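Local coordinates for methylated RNA-binding protein 1 (PDB 4RCM) that binds RNA carrying N6-methyladenosine through its YTH domain and, as a regulator of phosphate metabolism, lowers the stability of PHO4 mRNA, at residues A[86-89]-A[90-93]; A[126-129]-A[130-134]; A[139-142]-A[143-147]. All blocks are in the same frame, centred on the assembly; numbering follows the deposited sequence.

All three contacts lie in the YTH domain, and each is a local contact between adjoining segments, closing a turn or the start of a helix; along the chain they follow in series, none nested in or crossing another. Contact 1 (86-93) comes first, in the loop between strands 72-79 and 102-112, and brings Trp92 to the methylated base. Contact 2 (126-134) turns the chain out of the short strand 128-129, and contact 3 (139-147) starts helix 141-151 straight after edge strand 138-139. Contacts 2 and 3 meet through Ile130, whose CD1 lies 3.4 Å from Ile147 CD1 and also packs on Ile139. Contact 1 stands apart, its centre about 30 Å from the centres of the other two.

Contact 1: residues A[86-89]-A[90-93]; sequences DLDT and SIWE. With nucleotides of chain C.
Asp88 and Ser90 close the start of this turn: the serine gives both its hydroxyl and its backbone N to one carboxylate oxygen. Ser90 OG reaches Asp88 OD1 at 2.7 Å on the syn side, near the carboxylate plane, whereas Ser90 N comes to the same Asp88 OD1 from well above that plane, at 3.1 Å. With CG anti to its own backbone N (chi1 -177°), Asp88 swings its carboxylate forward over the following residues, and the two bonds hold the group's rotation. Ile91 sets CG1 3.5 Å from Asp88 O, and its side chain passes obliquely to that of Asp88.

Trp92 can be followed outward from the backbone. Its N makes a weak bond to Thr89 O, and its CB rests near the same carbonyl. At CG the ring begins to face the ligand; CD1, on the pyrrole side, lies 3.4 Å from Thr89 O and also touches Thr89 CA and CB, and NE1 skirts the threonine methyl CG2. The threonine hydroxyl turns instead to Glu95. On the fused bond, Trp92 CD2 and the N6-methyl carbon C9 of 6MZ3 of chain C are 3.3 Å apart, with CE2 and CE3 hardly farther from that methyl. The outer atoms CZ2, CZ3 and CH2 lie at a slightly greater distance, so the methyl sits centrally over one face of the indole. Ile91 CG1 backs the opposite face, 3.8 Å above the plane. Ile37 adds a further apolar contact.

A methyl carbon centred on a tryptophan face is characteristic of the aromatic cage with which YTH domains read N6-methyladenosine; here Ile91 lies behind the indole and Trp38 meets it edge-to-face.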
loop_
_atom_site.group_PDB
_atom_site.type_symbol
_atom_site.label_atom_id
_atom_site.label_comp_id
_atom_site.label_asym_id
_atom_site.label_seq_id
_atom_site.Cartn_x
_atom_site.Cartn_y
_atom_site.Cartn_z
ATOM N N ASP A 86 8.873 18.062 -7.341
ATOM C CA ASP A 86 8.592 18.285 -8.779
ATOM C C ASP A 86 7.846 17.170 -9.545
ATOM O O ASP A 86 7.914 17.118 -10.776
ATOM C CB ASP A 86 9.908 18.661 -9.507
ATOM C CG ASP A 86 11.009 17.552 -9.407
ATOM O OD1 ASP A 86 10.788 16.498 -8.753
ATOM O OD2 ASP A 86 12.111 17.749 -9.978
ATOM N N LEU A 87 7.131 16.290 -8.832
ATOM C CA LEU A 87 6.249 15.287 -9.488
ATOM C C LEU A 87 4.868 15.879 -9.793
ATOM O O LEU A 87 4.461 16.814 -9.148
ATOM C CB LEU A 87 6.096 14.020 -8.616
ATOM C CG LEU A 87 7.341 13.130 -8.415
ATOM C CD1 LEU A 87 7.179 12.196 -7.233
ATOM C CD2 LEU A 87 7.675 12.322 -9.671
ATOM N N ASP A 88 4.144 15.299 -10.752
ATOM C CA ASP A 88 2.825 15.835 -11.224
ATOM C C ASP A 88 1.648 15.462 -10.291
ATOM O O ASP A 88 0.871 14.523 -10.563
ATOM C CB ASP A 88 2.547 15.398 -12.698
ATOM C CG ASP A 88 1.224 15.982 -13.276
ATOM O OD1 ASP A 88 0.698 16.951 -12.669
ATOM O OD2 ASP A 88 0.720 15.460 -14.332
ATOM N N THR A 89 1.522 16.214 -9.190
ATOM C CA THR A 89 0.389 16.043 -8.272
ATOM C C THR A 89 -0.983 16.514 -8.841
ATOM O O THR A 89 -2.013 16.442 -8.147
ATOM C CB THR A 89 0.683 16.695 -6.906
ATOM O OG1 THR A 89 1.097 18.042 -7.088
ATOM C CG2 THR A 89 1.835 15.934 -6.169
ATOM N N SER A 90 -1.020 16.921 -10.120
ATOM C CA SER A 90 -2.256 17.395 -10.752
ATOM C C SER A 90 -3.200 16.234 -11.050
ATOM O O SER A 90 -4.373 16.463 -11.233
ATOM C CB SER A 90 -1.985 18.196 -12.053
ATOM O OG SER A 90 -1.895 17.329 -13.198
ATOM N N ILE A 91 -2.693 14.990 -11.077
ATOM C CA ILE A 91 -3.539 13.798 -11.304
ATOM C C ILE A 91 -4.524 13.547 -10.150
ATOM O O ILE A 91 -5.451 12.704 -10.262
ATOM C CB ILE A 91 -2.676 12.524 -11.511
ATOM C CG1 ILE A 91 -1.796 12.248 -10.277
ATOM C CG2 ILE A 91 -1.794 12.661 -12.755
ATOM C CD1 ILE A 91 -0.900 11.011 -10.416
ATOM N N TRP A 92 -4.303 14.210 -9.024
ATOM C CA TRP A 92 -5.223 14.075 -7.884
ATOM C C TRP A 92 -6.351 15.123 -7.997
ATOM O O TRP A 92 -6.090 16.318 -8.105
ATOM C CB TRP A 92 -4.499 14.248 -6.524
ATOM C CG TRP A 92 -3.172 13.437 -6.343
ATOM C CD1 TRP A 92 -1.992 13.916 -5.883
ATOM C CD2 TRP A 92 -2.961 12.064 -6.625
ATOM N NE1 TRP A 92 -1.030 12.927 -5.885
ATOM C CE2 TRP A 92 -1.609 11.772 -6.320
ATOM C CE3 TRP A 92 -3.781 11.034 -7.105
ATOM C CZ2 TRP A 92 -1.066 10.528 -6.477
ATOM C CZ3 TRP A 92 -3.220 9.798 -7.280
ATOM C CH2 TRP A 92 -1.886 9.553 -6.969
ATOM N N GLU A 93 -7.582 14.644 -7.973
ATOM C CA GLU A 93 -8.763 15.470 -7.663
ATOM C C GLU A 93 -8.578 16.078 -6.268
ATOM O O GLU A 93 -8.139 15.395 -5.322
ATOM C CB GLU A 93 -10.044 14.616 -7.678
ATOM C CG GLU A 93 -10.290 13.759 -8.932
ATOM C CD GLU A 93 -10.447 14.567 -10.238
ATOM O OE1 GLU A 93 -10.053 14.056 -11.332
ATOM O OE2 GLU A 93 -10.978 15.714 -10.177
ATOM C C2 6MZ C 3 -7.454 9.853 -1.906
ATOM C C4 6MZ C 3 -6.578 9.820 0.288
ATOM C C5 6MZ C 3 -5.237 10.127 -0.230
ATOM N N9 6MZ C 3 -6.438 9.705 1.623
ATOM N N3 6MZ C 3 -7.639 9.696 -0.592
ATOM N N1 6MZ C 3 -6.252 10.145 -2.451
ATOM C C6 6MZ C 3 -5.129 10.295 -1.711
ATOM N N6 6MZ C 3 -3.938 10.624 -2.259
ATOM C C9 6MZ C 3 -3.793 11.006 -3.646
ATOM N N7 6MZ C 3 -4.388 10.204 0.834
ATOM C C8 6MZ C 3 -5.145 9.951 1.949
ATOM O "O5'" 6MZ C 3 -7.777 12.288 6.366
ATOM C "C5'" 6MZ C 3 -7.486 12.092 4.961
ATOM C "C4'" 6MZ C 3 -8.157 10.818 4.430
ATOM O "O4'" 6MZ C 3 -8.057 10.758 2.991
ATOM C "C1'" 6MZ C 3 -7.626 9.448 2.539
ATOM C "C2'" 6MZ C 3 -7.490 8.620 3.830
ATOM O "O2'" 6MZ C 3 -8.676 7.822 4.095
ATOM C "C3'" 6MZ C 3 -7.554 9.527 5.008
ATOM O "O3'" 6MZ C 3 -8.386 8.820 5.969
#

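Contact 2: residues A[126-129]-A[130-134]; sequences EMKP and ITHSR
Ile130 begins the turn directly after Pro129, its CB turned from the proline while its side chain packs on Leu117 and Val20. Its carbonyl O accepts two bonds, both from Ser133. Thr131 follows with OG1 between its backbone N and carbonyl carbon (chi1 49°), which sets the hydroxyl 3.6 Å from Pro129 CB and in plane with the edge of the His132 ring.

His132 makes the main closure. Its N donates to Pro129 O at 3.0 Å, approaching from above the carbonyl plane. The imidazole runs alongside the proline, pointing the same way, and Pro129 CD lies over one ring face, offset toward the rim, in a CH-pi contact of 4.3 Å to the ring centroid. Lys128 CB also lies 3.9 Å from His132 CB; the lysine chain bends at chi2 and chi4, and one water joins Lys128 NZ to His132 ND1.

Ser133 ends the walk, buried against Val20: its OG reaches Ile130 O at 2.7 Å and its N bonds to that same oxygen. The successive i to i+3 bonds are those of a 3-10 turn, here leading out of the short, weakly bonded strand 128-129, where Lys128 bonds by backbone to Ile122.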
loop_
_atom_site.group_PDB
_atom_site.type_symbol
_atom_site.label_atom_id
_atom_site.label_comp_id
_atom_site.label_asym_id
_atom_site.label_seq_id
_atom_site.Cartn_x
_atom_site.Cartn_y
_atom_site.Cartn_z
ATOM N N GLU A 126 -5.193 -0.732 18.976
ATOM C CA GLU A 126 -6.008 -1.379 19.996
ATOM C C GLU A 126 -6.425 -2.794 19.583
ATOM O O GLU A 126 -7.570 -3.187 19.795
ATOM C CB GLU A 126 -7.243 -0.493 20.294
ATOM N N MET A 127 -5.496 -3.549 18.982
ATOM C CA MET A 127 -5.740 -4.945 18.548
ATOM C C MET A 127 -6.944 -5.150 17.589
ATOM O O MET A 127 -7.496 -6.240 17.455
ATOM C CB MET A 127 -5.862 -5.874 19.773
ATOM C CG MET A 127 -5.385 -7.305 19.532
ATOM S SD MET A 127 -3.597 -7.398 19.231
ATOM C CE MET A 127 -2.930 -6.674 20.741
ATOM N N LYS A 128 -7.312 -4.105 16.862
ATOM C CA LYS A 128 -8.376 -4.241 15.840
ATOM C C LYS A 128 -7.886 -5.007 14.591
ATOM O O LYS A 128 -6.678 -5.045 14.298
ATOM C CB LYS A 128 -8.865 -2.848 15.432
ATOM C CG LYS A 128 -9.602 -2.078 16.529
ATOM C CD LYS A 128 -9.270 -0.594 16.443
ATOM C CE LYS A 128 -10.211 0.282 17.269
ATOM N NZ LYS A 128 -11.559 0.361 16.668
ATOM N N PRO A 129 -8.807 -5.599 13.840
ATOM C CA PRO A 129 -8.388 -6.156 12.575
ATOM C C PRO A 129 -7.769 -5.103 11.643
ATOM O O PRO A 129 -8.062 -3.892 11.780
ATOM C CB PRO A 129 -9.672 -6.647 11.963
ATOM C CG PRO A 129 -10.559 -6.911 13.140
ATOM C CD PRO A 129 -10.220 -5.871 14.134
ATOM N N ILE A 130 -6.957 -5.577 10.694
ATOM C CA ILE A 130 -6.309 -4.700 9.727
ATOM C C ILE A 130 -7.306 -3.874 8.873
ATOM O O ILE A 130 -7.023 -2.753 8.474
ATOM C CB ILE A 130 -5.308 -5.471 8.821
ATOM C CG1 ILE A 130 -4.383 -4.480 8.098
ATOM C CG2 ILE A 130 -6.036 -6.372 7.850
ATOM C CD1 ILE A 130 -3.273 -5.163 7.323
ATOM N N THR A 131 -8.459 -4.432 8.629
ATOM C CA THR A 131 -9.524 -3.724 7.906
ATOM C C THR A 131 -10.048 -2.435 8.593
ATOM O O THR A 131 -10.736 -1.617 7.942
ATOM C CB THR A 131 -10.694 -4.670 7.707
ATOM O OG1 THR A 131 -11.007 -5.282 8.964
ATOM C CG2 THR A 131 -10.335 -5.759 6.701
ATOM N N HIS A 132 -9.729 -2.258 9.883
ATOM C CA HIS A 132 -10.040 -1.022 10.633
ATOM C C HIS A 132 -8.935 0.038 10.642
ATOM O O HIS A 132 -9.082 1.103 11.287
ATOM C CB HIS A 132 -10.361 -1.374 12.090
ATOM C CG HIS A 132 -11.606 -2.179 12.255
ATOM N ND1 HIS A 132 -12.557 -1.864 13.191
ATOM C CD2 HIS A 132 -12.066 -3.264 11.598
ATOM C CE1 HIS A 132 -13.547 -2.737 13.116
ATOM N NE2 HIS A 132 -13.281 -3.589 12.150
ATOM N N SER A 133 -7.828 -0.230 9.946
ATOM C CA SER A 133 -6.705 0.679 9.958
ATOM C C SER A 133 -7.072 1.970 9.260
ATOM O O SER A 133 -7.777 1.974 8.253
ATOM C CB SER A 133 -5.476 0.055 9.262
ATOM O OG SER A 133 -5.220 -1.232 9.773
ATOM N N ARG A 134 -6.590 3.057 9.799
ATOM C CA ARG A 134 -6.651 4.311 9.119
ATOM C C ARG A 134 -5.380 4.512 8.267
ATOM O O ARG A 134 -4.495 3.649 8.216
ATOM C CB ARG A 134 -6.776 5.465 10.134
ATOM C CG ARG A 134 -8.054 5.492 10.982
ATOM C CD ARG A 134 -7.910 6.531 12.096
ATOM N NE ARG A 134 -6.835 6.180 13.042
ATOM C CZ ARG A 134 -7.007 5.541 14.202
ATOM N NH1 ARG A 134 -8.218 5.160 14.615
ATOM N NH2 ARG A 134 -5.957 5.275 14.961
HETATM O O HOH W 1 -12.706 0.818 14.232
#

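Contact 3: residues A[139-142]-A[143-147]; sequences IPYS and IGISI
Tyr141 and Ile145, one helical turn apart, meet through backbone and side chain alike. Ile145 N donates to Tyr141 O at 2.8 Å, nearly in line with the carbonyl, and Ile145 CG1 lies over one face of the phenol, 3.9 Å from the ring centroid and offset toward the rim. CD1 of the isoleucine continues outward to the phenol oxygen. That hydroxyl is satisfied by the backbone O of Ile12, and the tyrosine side chain also touches Phe18 of strand 17-23. With an alanine here, Ile145 CG1 would probably lose the ring it lies over, and Ile12 O the hydroxyl that bonds to it.

The neighbouring carbonyls are engaged in the same i to i+4 pattern. Pro140, at the N-cap, offers its O to Gly144 N in a nearly straight bond of 3.0 Å (176° at the hydrogen). Ser142 O takes Ser146 N at 3.1 Å, the donor tilted from the carbonyl plane. Ile143 O accepts from Ile147 N; in one of its two conformers Ser146 OG also bonds to Ile143 O, at 2.7 Å, folding back onto the preceding turn.

Apolar contacts join the residues before the helix to its first turn. Ile139 and Ile143 cross at about a right angle, Ile139 CG2 3.9 Å from Ile143 CB, and Pro140 runs beside Ile143, ring carbons against CG1. Ile139 also pairs by backbone with Phe18. The chemistry implies a helix start whose first carbonyls are all bonded, while isoleucines and a phenol attach it to the central sheet.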
loop_
_atom_site.group_PDB
_atom_site.type_symbol
_atom_site.label_atom_id
_atom_site.label_comp_id
_atom_site.label_asym_id
_atom_site.label_seq_id
_atom_site.Cartn_x
_atom_site.Cartn_y
_atom_site.Cartn_z
ATOM N N ILE A 139 2.141 -1.489 10.218
ATOM C CA ILE A 139 1.840 -2.890 10.394
ATOM C C ILE A 139 3.158 -3.662 10.734
ATOM O O ILE A 139 4.113 -3.662 9.949
ATOM C CB ILE A 139 1.222 -3.505 9.129
ATOM C CG1 ILE A 139 -0.057 -2.753 8.664
ATOM C CG2 ILE A 139 0.957 -4.981 9.342
ATOM C CD1 ILE A 139 -1.266 -2.841 9.579
ATOM N N PRO A 140 3.207 -4.313 11.902
ATOM C CA PRO A 140 4.453 -5.018 12.301
ATOM C C PRO A 140 4.997 -5.957 11.212
ATOM O O PRO A 140 4.235 -6.622 10.553
ATOM C CB PRO A 140 4.014 -5.878 13.505
ATOM C CG PRO A 140 2.731 -5.295 13.982
ATOM C CD PRO A 140 2.057 -4.735 12.732
ATOM N N TYR A 141 6.319 -6.064 11.104
ATOM C CA TYR A 141 6.949 -6.848 10.051
ATOM C C TYR A 141 6.336 -8.230 9.847
ATOM O O TYR A 141 5.872 -8.584 8.732
ATOM C CB TYR A 141 8.437 -6.966 10.385
ATOM C CG TYR A 141 9.233 -7.712 9.385
ATOM C CD1 TYR A 141 9.660 -7.121 8.189
ATOM C CD2 TYR A 141 9.586 -9.029 9.630
ATOM C CE1 TYR A 141 10.425 -7.851 7.264
ATOM C CE2 TYR A 141 10.350 -9.755 8.733
ATOM C CZ TYR A 141 10.771 -9.182 7.555
ATOM O OH TYR A 141 11.471 -9.994 6.706
ATOM N N SER A 142 6.283 -9.002 10.930
ATOM C CA SER A 142 5.795 -10.388 10.808
ATOM C C SER A 142 4.365 -10.512 10.259
ATOM O O SER A 142 4.111 -11.417 9.433
ATOM C CB SER A 142 5.979 -11.184 12.111
ATOM O OG SER A 142 5.299 -10.598 13.193
ATOM N N ILE A 143 3.446 -9.646 10.687
ATOM C CA ILE A 143 2.075 -9.635 10.168
ATOM C C ILE A 143 2.128 -9.214 8.691
ATOM O O ILE A 143 1.473 -9.819 7.820
ATOM C CB ILE A 143 1.150 -8.605 10.899
ATOM C CG1 ILE A 143 1.171 -8.746 12.440
ATOM C CG2 ILE A 143 -0.283 -8.716 10.392
ATOM C CD1 ILE A 143 0.836 -10.098 12.913
ATOM N N GLY A 144 2.890 -8.162 8.382
ATOM C CA GLY A 144 2.993 -7.747 6.995
ATOM C C GLY A 144 3.456 -8.830 6.051
ATOM O O GLY A 144 2.912 -8.994 4.936
ATOM N N ILE A 145 4.443 -9.607 6.502
ATOM C CA ILE A 145 4.978 -10.673 5.687
ATOM C C ILE A 145 3.891 -11.708 5.447
ATOM O O ILE A 145 3.700 -12.239 4.314
ATOM C CB ILE A 145 6.214 -11.357 6.365
ATOM C CG1 ILE A 145 7.435 -10.436 6.316
ATOM C CG2 ILE A 145 6.517 -12.678 5.709
ATOM C CD1 ILE A 145 7.979 -10.184 4.916
ATOM N N SER A 146 3.173 -12.052 6.495
ATOM C CA SER A 146 2.102 -13.067 6.315
ATOM C C SER A 146 1.018 -12.542 5.352
ATOM O O SER A 146 0.479 -13.306 4.556
ATOM C CB SER A 146 1.504 -13.484 7.662
ATOM O OG SER A 146 0.764 -12.424 8.223
ATOM N N ILE A 147 0.705 -11.242 5.387
ATOM C CA ILE A 147 -0.253 -10.690 4.430
ATOM C C ILE A 147 0.315 -10.695 2.980
ATOM O O ILE A 147 -0.392 -11.040 2.036
ATOM C CB ILE A 147 -0.827 -9.325 4.858
ATOM C CG1 ILE A 147 -1.570 -9.447 6.197
ATOM C CG2 ILE A 147 -1.883 -8.860 3.848
ATOM C CD1 ILE A 147 -1.668 -8.149 6.971
#